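Local coordinates for protein HI_1472 (Haemophilus influenzae, PDB 3PSH) that binds molybdate and tungstate in the periplasm, but not sulfate or phosphate, and serves the MolBC ABC transporter as the solute-binding protein for molybdate import, at residues A[131-134]-A[135-139]; A[224-227]-A[228-231]; A[310-313]-A[314-318]. All blocks are in the same frame, centred on the assembly; numbering follows the deposited sequence.

Contact 1. Residues A[131-134]-A[135-139]; sequences DEDK and AYNDG
Lys134 reaches along the helix to Asp138, one turn on, and closes a salt bridge with NZ 3.0 Å from Asp138 OD2. The lysine chain runs extended as far as CE and bends only at its last torsion (chi4 53°), which turns NZ back onto the carboxylate. The ammonium takes the syn lone pair of OD2, on the side of the other oxygen, while the same oxygen also rests 3.3 Å from Lys134 CG, so the aliphatic part of the lysine packs against the group its end binds.

Asp133 and Asn137 are paired differently. Their carboxylate and amide planes stand 72° apart, and two waters join the groups. One donates to both Asp133 OD1 and Asn137 OD1; the other gives a hydrogen to Asp133 OD2 and accepts a weak bond from Asn137 ND2. Both side chains have stronger partners elsewhere: Asp133 OD1 bonds His208, and Asn137 OD1 takes a bond from Arg168.

Tyr136 lays its CD2 3.4 Å from Glu132 O, with the ring oblique to that carbonyl, and its hydroxyl bonds Gly199 O. Along the backbone, Ala135 N to Asp138 N each bond the carbonyl four residues back. Asp131 OD1 accepts from Lys134 N at 3.1 Å, the donor standing 65° out of the carboxylate plane.

This is an Asp N-cap followed by an i to i+4 salt bridge, at the start of helix 132-151; the side chain of Tyr136 lies about 8 Å from the bound molybdate, near the ligand-binding Tyr280 and Tyr196.

Contact 2. Residues A[224-227]-A[228-231]; sequences QVSL and ENVL
Glu228 sets its CB 3.8 Å from Ser226 OG, at the point where the chain leaves its extended path and winds into helix 227-233. Its own chain starts away from the preceding residues and bends at chi2 (64°), and OE2 ends close to the like-charged OE2 of Glu232, an approach that may raise the tendency of one carboxylate to hold a proton.

Asn229 comes next, and its backbone N is held by the cap: it donates to Ser226 OG at 3.2 Å, with an N-H...O angle of 163°. The serine hydroxyl can meet it because chi1 of 63° tucks OG between the serine's own N and carbonyl carbon, facing the first turn. Asn229 CB comes to 3.2 Å from Ser226 O.

Val230 turns inward. Its N makes a weak bond of 3.4 Å to Ser226 O, as the first helical turn closes, and its CG2 meets Val225 CG2 at 4.2 Å, the two side chains crossing at about a right angle. Tyr187 of strand 184-188 touches both valines, and Leu193 and Ile260 add to the apolar surroundings of Val230.

Leu231 completes the turn. Its N bonds Leu227 O at 3.0 Å, nearly along the C=O axis, while its CG rests against Leu227 CD1 at 4.0 Å. Leu227 runs its branch beside the next turn and also touches Trp257; Leu231 leans on Ile260.

Together these contacts make a serine N-cap with a hydrophobic staple, Val225 to Val230, across the helix start, the step by which strand 222-224 leads into helix 227-233 beside the parallel sheet that contains strand 184-188.

Contact 3. Residues A[310-313]-A[314-318]; sequences MVND and YYQKF
Tyr315 lies alongside Val311, both side chains pointing the same way, with ring atom CD1 3.8 Å from Val311 CG1 and CE1 slightly farther from the same methyl. The ring also passes obliquely by Val311 O, 3.3 Å from CD1. It also meets the ring of Tyr323 edge-to-face, and its hydroxyl bonds Glu273.

On a more open side, Asn312 and Gln316 hold their amides at 63° to each other. Gln316 NE2 gives a weak but fairly straight bond to Asn312 OD1, 3.4 Å long. The first torsion of Gln316 (chi1 -67°) puts CG beside its own backbone N and 3.1 Å from Asn312 O; a bend at chi2 then turns the amide so that NE2 reaches Asn312 OD1.

Tyr314 is buried, and Phe318, one turn on, places CD2 over the centre of its ring, 3.6 Å above the plane. Lys317 CG in turn sits 3.4 Å above the centre of the Phe318 ring, a CH-pi contact, while its NZ goes on to a salt bridge with Glu159. Tyr314 OH bonds Gln34.

The backbone carries the usual i to i+4 bonds, from Tyr314 N to Met310 O through Lys317 N to Asp313 O, the last with its donor tilted 32° from the carbonyl plane. The helix has a wider pi-type turn at 315-318. Such a pattern belongs to an amphipathic helix, here the C-terminal helix 307-319, docked by Tyr314 on helices 154-165 and 283-297 and by Phe318 on 154-165, while Tyr315 meets Tyr323 and Glu273.

The three contacts follow one another along the chain, each local to a helix or its start: contact 1 at the start of helix 132-151, contact 2 at the start of helix 227-233, contact 3 within helix 307-319. None touches another. Contacts 1 and 2 have centres about 28 Å apart, contacts 1 and 3 about 25 Å, and contacts 2 and 3 about 38 Å, on opposite sides of the chain's centre. Contact 1 comes within about 8 Å of the molybdate by the Tyr136 side chain. Its helix falls in sequence between the two parallel sheets, consistent with the two-lobed binding-protein fold; contact 2 belongs with the second sheet, contact 3 with the closing C-terminal helix.

Contact 1. Residues A[131-134]-A[135-139]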
loop_
_atom_site.group_PDB
_atom_site.type_symbol
_atom_site.label_atom_id
_atom_site.label_comp_id
_atom_site.label_asym_id
_atom_site.label_seq_id
_atom_site.Cartn_x
_atom_site.Cartn_y
_atom_site.Cartn_z
ATOM N N ASP A 131 -6.901 15.777 -7.091
ATOM C CA ASP A 131 -7.363 15.658 -5.749
ATOM C C ASP A 131 -6.992 14.273 -5.262
ATOM O O ASP A 131 -7.906 13.387 -5.096
ATOM C CB ASP A 131 -8.871 15.748 -5.711
ATOM C CG ASP A 131 -9.488 15.885 -4.233
ATOM O OD1 ASP A 131 -8.753 15.600 -3.232
ATOM O OD2 ASP A 131 -10.612 16.329 -4.026
ATOM N N GLU A 132 -5.697 14.108 -4.990
ATOM C CA GLU A 132 -5.157 12.774 -4.604
ATOM C C GLU A 132 -5.751 12.226 -3.293
ATOM O O GLU A 132 -6.046 11.021 -3.167
ATOM C CB GLU A 132 -3.631 12.835 -4.657
ATOM C CG GLU A 132 -3.027 13.760 -3.503
ATOM C CD GLU A 132 -1.534 13.590 -3.274
ATOM O OE1 GLU A 132 -0.836 12.983 -4.099
ATOM O OE2 GLU A 132 -1.124 14.080 -2.143
ATOM N N ASP A 133 -6.076 13.144 -2.363
ATOM C CA ASP A 133 -6.721 12.693 -1.170
ATOM C C ASP A 133 -8.097 11.981 -1.426
ATOM O O ASP A 133 -8.343 10.848 -0.934
ATOM C CB ASP A 133 -6.788 13.870 -0.128
ATOM C CG ASP A 133 -7.181 13.395 1.300
ATOM O OD1 ASP A 133 -6.647 12.328 1.828
ATOM O OD2 ASP A 133 -7.977 14.062 1.964
ATOM N N LYS A 134 -8.906 12.622 -2.268
ATOM C CA LYS A 134 -10.204 12.087 -2.602
ATOM C C LYS A 134 -10.020 10.757 -3.462
ATOM O O LYS A 134 -10.694 9.767 -3.234
ATOM C CB LYS A 134 -11.040 13.137 -3.420
ATOM C CG LYS A 134 -12.463 12.550 -3.749
ATOM C CD LYS A 134 -13.282 13.771 -4.396
ATOM C CE LYS A 134 -14.561 13.388 -5.082
ATOM N NZ LYS A 134 -15.327 12.607 -4.125
ATOM N N ALA A 135 -9.124 10.810 -4.384
ATOM C CA ALA A 135 -8.931 9.737 -5.324
ATOM C C ALA A 135 -8.507 8.519 -4.541
ATOM O O ALA A 135 -8.979 7.411 -4.840
ATOM C CB ALA A 135 -7.847 10.134 -6.359
ATOM N N TYR A 136 -7.532 8.673 -3.644
ATOM C CA TYR A 136 -7.121 7.501 -2.825
ATOM C C TYR A 136 -8.117 7.055 -1.751
ATOM O O TYR A 136 -8.302 5.834 -1.417
ATOM C CB TYR A 136 -5.672 7.654 -2.231
ATOM C CG TYR A 136 -4.598 7.572 -3.356
ATOM C CD1 TYR A 136 -4.463 6.341 -4.076
ATOM C CD2 TYR A 136 -3.698 8.638 -3.661
ATOM C CE1 TYR A 136 -3.458 6.231 -5.083
ATOM C CE2 TYR A 136 -2.702 8.494 -4.659
ATOM C CZ TYR A 136 -2.606 7.269 -5.333
ATOM O OH TYR A 136 -1.704 7.125 -6.335
ATOM N N ASN A 137 -8.796 8.031 -1.114
ATOM C CA ASN A 137 -9.846 7.655 -0.193
ATOM C C ASN A 137 -10.976 6.825 -0.874
ATOM O O ASN A 137 -11.358 5.736 -0.454
ATOM C CB ASN A 137 -10.460 8.893 0.418
ATOM C CG ASN A 137 -9.486 9.568 1.421
ATOM O OD1 ASN A 137 -8.535 8.915 1.853
ATOM N ND2 ASN A 137 -9.741 10.838 1.785
ATOM N N ASP A 138 -11.509 7.424 -1.933
ATOM C CA ASP A 138 -12.608 6.763 -2.631
ATOM C C ASP A 138 -12.120 5.487 -3.339
ATOM O O ASP A 138 -12.832 4.525 -3.439
ATOM C CB ASP A 138 -13.145 7.708 -3.684
ATOM C CG ASP A 138 -13.981 8.886 -3.092
ATOM O OD1 ASP A 138 -14.236 8.839 -1.859
ATOM O OD2 ASP A 138 -14.337 9.792 -3.903
ATOM N N GLY A 139 -10.862 5.459 -3.695
ATOM C CA GLY A 139 -10.311 4.335 -4.521
ATOM C C GLY A 139 -10.040 3.137 -3.605
ATOM O O GLY A 139 -10.245 1.968 -4.057
HETATM O O HOH W 1 -5.773 9.575 1.716
HETATM O O HOH W 2 -9.152 13.224 4.162
#

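Contact 2. Residues A[224-227]-A[228-231]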
loop_
_atom_site.group_PDB
_atom_site.type_symbol
_atom_site.label_atom_id
_atom_site.label_comp_id
_atom_site.label_asym_id
_atom_site.label_seq_id
_atom_site.Cartn_x
_atom_site.Cartn_y
_atom_site.Cartn_z
ATOM N N GLN A 224 14.093 7.195 -8.721
ATOM C CA GLN A 224 15.447 7.297 -8.150
ATOM C C GLN A 224 15.876 8.742 -8.195
ATOM O O GLN A 224 15.723 9.417 -9.247
ATOM C CB GLN A 224 16.473 6.481 -8.967
ATOM C CG GLN A 224 17.870 6.410 -8.261
ATOM C CD GLN A 224 18.852 5.420 -8.884
ATOM O OE1 GLN A 224 19.161 5.520 -10.073
ATOM N NE2 GLN A 224 19.352 4.475 -8.078
ATOM N N VAL A 225 16.352 9.239 -7.043
ATOM C CA VAL A 225 16.800 10.638 -6.935
ATOM C C VAL A 225 18.307 10.598 -6.683
ATOM O O VAL A 225 18.891 9.506 -6.470
ATOM C CB VAL A 225 15.975 11.360 -5.819
ATOM C CG1 VAL A 225 14.412 11.183 -6.177
ATOM C CG2 VAL A 225 16.196 10.776 -4.449
ATOM N N SER A 226 18.946 11.775 -6.661
ATOM C CA SER A 226 20.367 11.808 -6.214
ATOM C C SER A 226 20.491 12.204 -4.750
ATOM O O SER A 226 19.552 12.816 -4.164
ATOM C CB SER A 226 21.186 12.842 -7.028
ATOM O OG SER A 226 20.664 14.165 -6.785
ATOM N N LEU A 227 21.656 11.874 -4.194
ATOM C CA LEU A 227 22.072 12.281 -2.863
ATOM C C LEU A 227 22.007 13.796 -2.759
ATOM O O LEU A 227 21.492 14.317 -1.753
ATOM C CB LEU A 227 23.452 11.671 -2.465
ATOM C CG LEU A 227 24.064 12.001 -1.062
ATOM C CD1 LEU A 227 22.977 11.947 0.139
ATOM C CD2 LEU A 227 25.314 11.186 -0.721
ATOM N N GLU A 228 22.426 14.504 -3.818
ATOM C CA GLU A 228 22.337 15.976 -3.808
ATOM C C GLU A 228 20.870 16.517 -3.540
ATOM O O GLU A 228 20.638 17.479 -2.758
ATOM C CB GLU A 228 23.022 16.593 -5.062
ATOM C CG GLU A 228 23.103 18.113 -5.042
ATOM C CD GLU A 228 23.967 18.685 -3.939
ATOM O OE1 GLU A 228 24.814 17.974 -3.324
ATOM O OE2 GLU A 228 23.734 19.870 -3.638
ATOM N N ASN A 229 19.865 15.903 -4.192
ATOM C CA ASN A 229 18.439 16.217 -3.943
ATOM C C ASN A 229 18.086 16.108 -2.454
ATOM O O ASN A 229 17.481 17.014 -1.915
ATOM C CB ASN A 229 17.506 15.272 -4.749
ATOM C CG ASN A 229 17.676 15.395 -6.269
ATOM O OD1 ASN A 229 17.842 16.495 -6.827
ATOM N ND2 ASN A 229 17.671 14.231 -6.948
ATOM N N VAL A 230 18.472 15.007 -1.815
ATOM C CA VAL A 230 18.114 14.772 -0.414
ATOM C C VAL A 230 18.858 15.757 0.546
ATOM O O VAL A 230 18.280 16.263 1.540
ATOM C CB VAL A 230 18.491 13.347 0.028
ATOM C CG1 VAL A 230 17.908 13.065 1.460
ATOM C CG2 VAL A 230 18.057 12.300 -1.015
ATOM N N LEU A 231 20.105 16.078 0.193
ATOM C CA LEU A 231 20.858 17.075 1.015
ATOM C C LEU A 231 20.220 18.455 0.899
ATOM O O LEU A 231 20.093 19.166 1.905
ATOM C CB LEU A 231 22.270 17.152 0.496
ATOM C CG LEU A 231 23.199 15.936 0.637
ATOM C CD1 LEU A 231 24.586 16.176 -0.080
ATOM C CD2 LEU A 231 23.400 15.553 2.100
#

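Contact 3. Residues A[310-313]-A[314-318]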
loop_
_atom_site.group_PDB
_atom_site.type_symbol
_atom_site.label_atom_id
_atom_site.label_comp_id
_atom_site.label_asym_id
_atom_site.label_seq_id
_atom_site.Cartn_x
_atom_site.Cartn_y
_atom_site.Cartn_z
ATOM N N MET A 310 -5.263 -0.644 19.742
ATOM C CA MET A 310 -5.901 -0.390 18.472
ATOM C C MET A 310 -5.308 -1.450 17.530
ATOM O O MET A 310 -6.044 -2.075 16.717
ATOM C CB MET A 310 -5.621 1.023 17.969
ATOM C CG MET A 310 -6.596 2.022 18.517
ATOM S SD MET A 310 -6.021 3.628 17.770
ATOM C CE MET A 310 -7.294 4.712 18.516
ATOM N N VAL A 311 -3.990 -1.634 17.596
ATOM C CA VAL A 311 -3.303 -2.561 16.652
ATOM C C VAL A 311 -3.679 -4.017 16.891
ATOM O O VAL A 311 -3.975 -4.801 15.926
ATOM C CB VAL A 311 -1.764 -2.388 16.764
ATOM C CG1 VAL A 311 -1.036 -3.535 15.959
ATOM C CG2 VAL A 311 -1.271 -1.020 16.306
ATOM N N ASN A 312 -3.735 -4.363 18.176
ATOM C CA ASN A 312 -4.173 -5.723 18.537
ATOM C C ASN A 312 -5.592 -6.064 18.052
ATOM O O ASN A 312 -5.779 -7.147 17.419
ATOM C CB ASN A 312 -4.144 -5.977 20.026
ATOM C CG ASN A 312 -4.484 -7.446 20.342
ATOM O OD1 ASN A 312 -3.738 -8.354 19.912
ATOM N ND2 ASN A 312 -5.624 -7.693 21.028
ATOM N N ASP A 313 -6.553 -5.162 18.304
ATOM C CA ASP A 313 -7.946 -5.388 17.943
ATOM C C ASP A 313 -8.062 -5.596 16.375
ATOM O O ASP A 313 -8.789 -6.455 15.875
ATOM C CB ASP A 313 -8.834 -4.184 18.338
ATOM C CG ASP A 313 -9.026 -4.068 19.854
ATOM O OD1 ASP A 313 -8.763 -5.088 20.524
ATOM O OD2 ASP A 313 -9.346 -2.911 20.287
ATOM N N TYR A 314 -7.296 -4.758 15.657
ATOM C CA TYR A 314 -7.271 -4.760 14.210
ATOM C C TYR A 314 -6.638 -6.081 13.700
ATOM O O TYR A 314 -7.223 -6.727 12.759
ATOM C CB TYR A 314 -6.461 -3.539 13.674
ATOM C CG TYR A 314 -6.522 -3.352 12.100
ATOM C CD1 TYR A 314 -7.294 -2.374 11.568
ATOM C CD2 TYR A 314 -5.892 -4.256 11.277
ATOM C CE1 TYR A 314 -7.402 -2.212 10.115
ATOM C CE2 TYR A 314 -5.887 -4.109 9.905
ATOM C CZ TYR A 314 -6.702 -3.097 9.294
ATOM O OH TYR A 314 -6.816 -2.966 7.895
ATOM N N TYR A 315 -5.503 -6.459 14.262
ATOM C CA TYR A 315 -4.802 -7.679 13.832
ATOM C C TYR A 315 -5.678 -8.891 14.166
ATOM O O TYR A 315 -5.807 -9.758 13.316
ATOM C CB TYR A 315 -3.395 -7.817 14.394
ATOM C CG TYR A 315 -2.352 -7.207 13.511
ATOM C CD1 TYR A 315 -2.335 -5.832 13.197
ATOM C CD2 TYR A 315 -1.338 -8.000 12.935
ATOM C CE1 TYR A 315 -1.282 -5.314 12.334
ATOM C CE2 TYR A 315 -0.276 -7.490 12.153
ATOM C CZ TYR A 315 -0.282 -6.091 11.824
ATOM O OH TYR A 315 0.737 -5.668 10.985
ATOM N N GLN A 316 -6.357 -8.895 15.305
ATOM C CA GLN A 316 -7.098 -10.128 15.654
ATOM C C GLN A 316 -8.298 -10.250 14.691
ATOM O O GLN A 316 -8.618 -11.391 14.261
ATOM C CB GLN A 316 -7.577 -10.032 17.124
ATOM C CG GLN A 316 -6.388 -10.053 18.117
ATOM C CD GLN A 316 -5.771 -11.430 18.304
ATOM O OE1 GLN A 316 -6.269 -12.426 17.808
ATOM N NE2 GLN A 316 -4.591 -11.468 18.972
ATOM N N LYS A 317 -8.869 -9.086 14.285
ATOM C CA LYS A 317 -10.032 -9.059 13.380
ATOM C C LYS A 317 -9.705 -9.420 11.923
ATOM O O LYS A 317 -10.294 -10.393 11.357
ATOM C CB LYS A 317 -10.819 -7.747 13.459
ATOM C CG LYS A 317 -11.839 -7.605 12.365
ATOM C CD LYS A 317 -13.164 -8.280 12.729
ATOM C CE LYS A 317 -14.141 -8.170 11.542
ATOM N NZ LYS A 317 -15.288 -9.207 11.898
ATOM N N PHE A 318 -8.617 -8.807 11.375
ATOM C CA PHE A 318 -8.367 -8.891 9.920
ATOM C C PHE A 318 -7.250 -9.841 9.596
ATOM O O PHE A 318 -7.219 -10.365 8.453
ATOM C CB PHE A 318 -8.104 -7.440 9.391
ATOM C CG PHE A 318 -9.385 -6.589 9.489
ATOM C CD1 PHE A 318 -10.522 -6.971 8.795
ATOM C CD2 PHE A 318 -9.479 -5.482 10.348
ATOM C CE1 PHE A 318 -11.719 -6.281 8.918
ATOM C CE2 PHE A 318 -10.672 -4.759 10.469
ATOM C CZ PHE A 318 -11.807 -5.115 9.735
#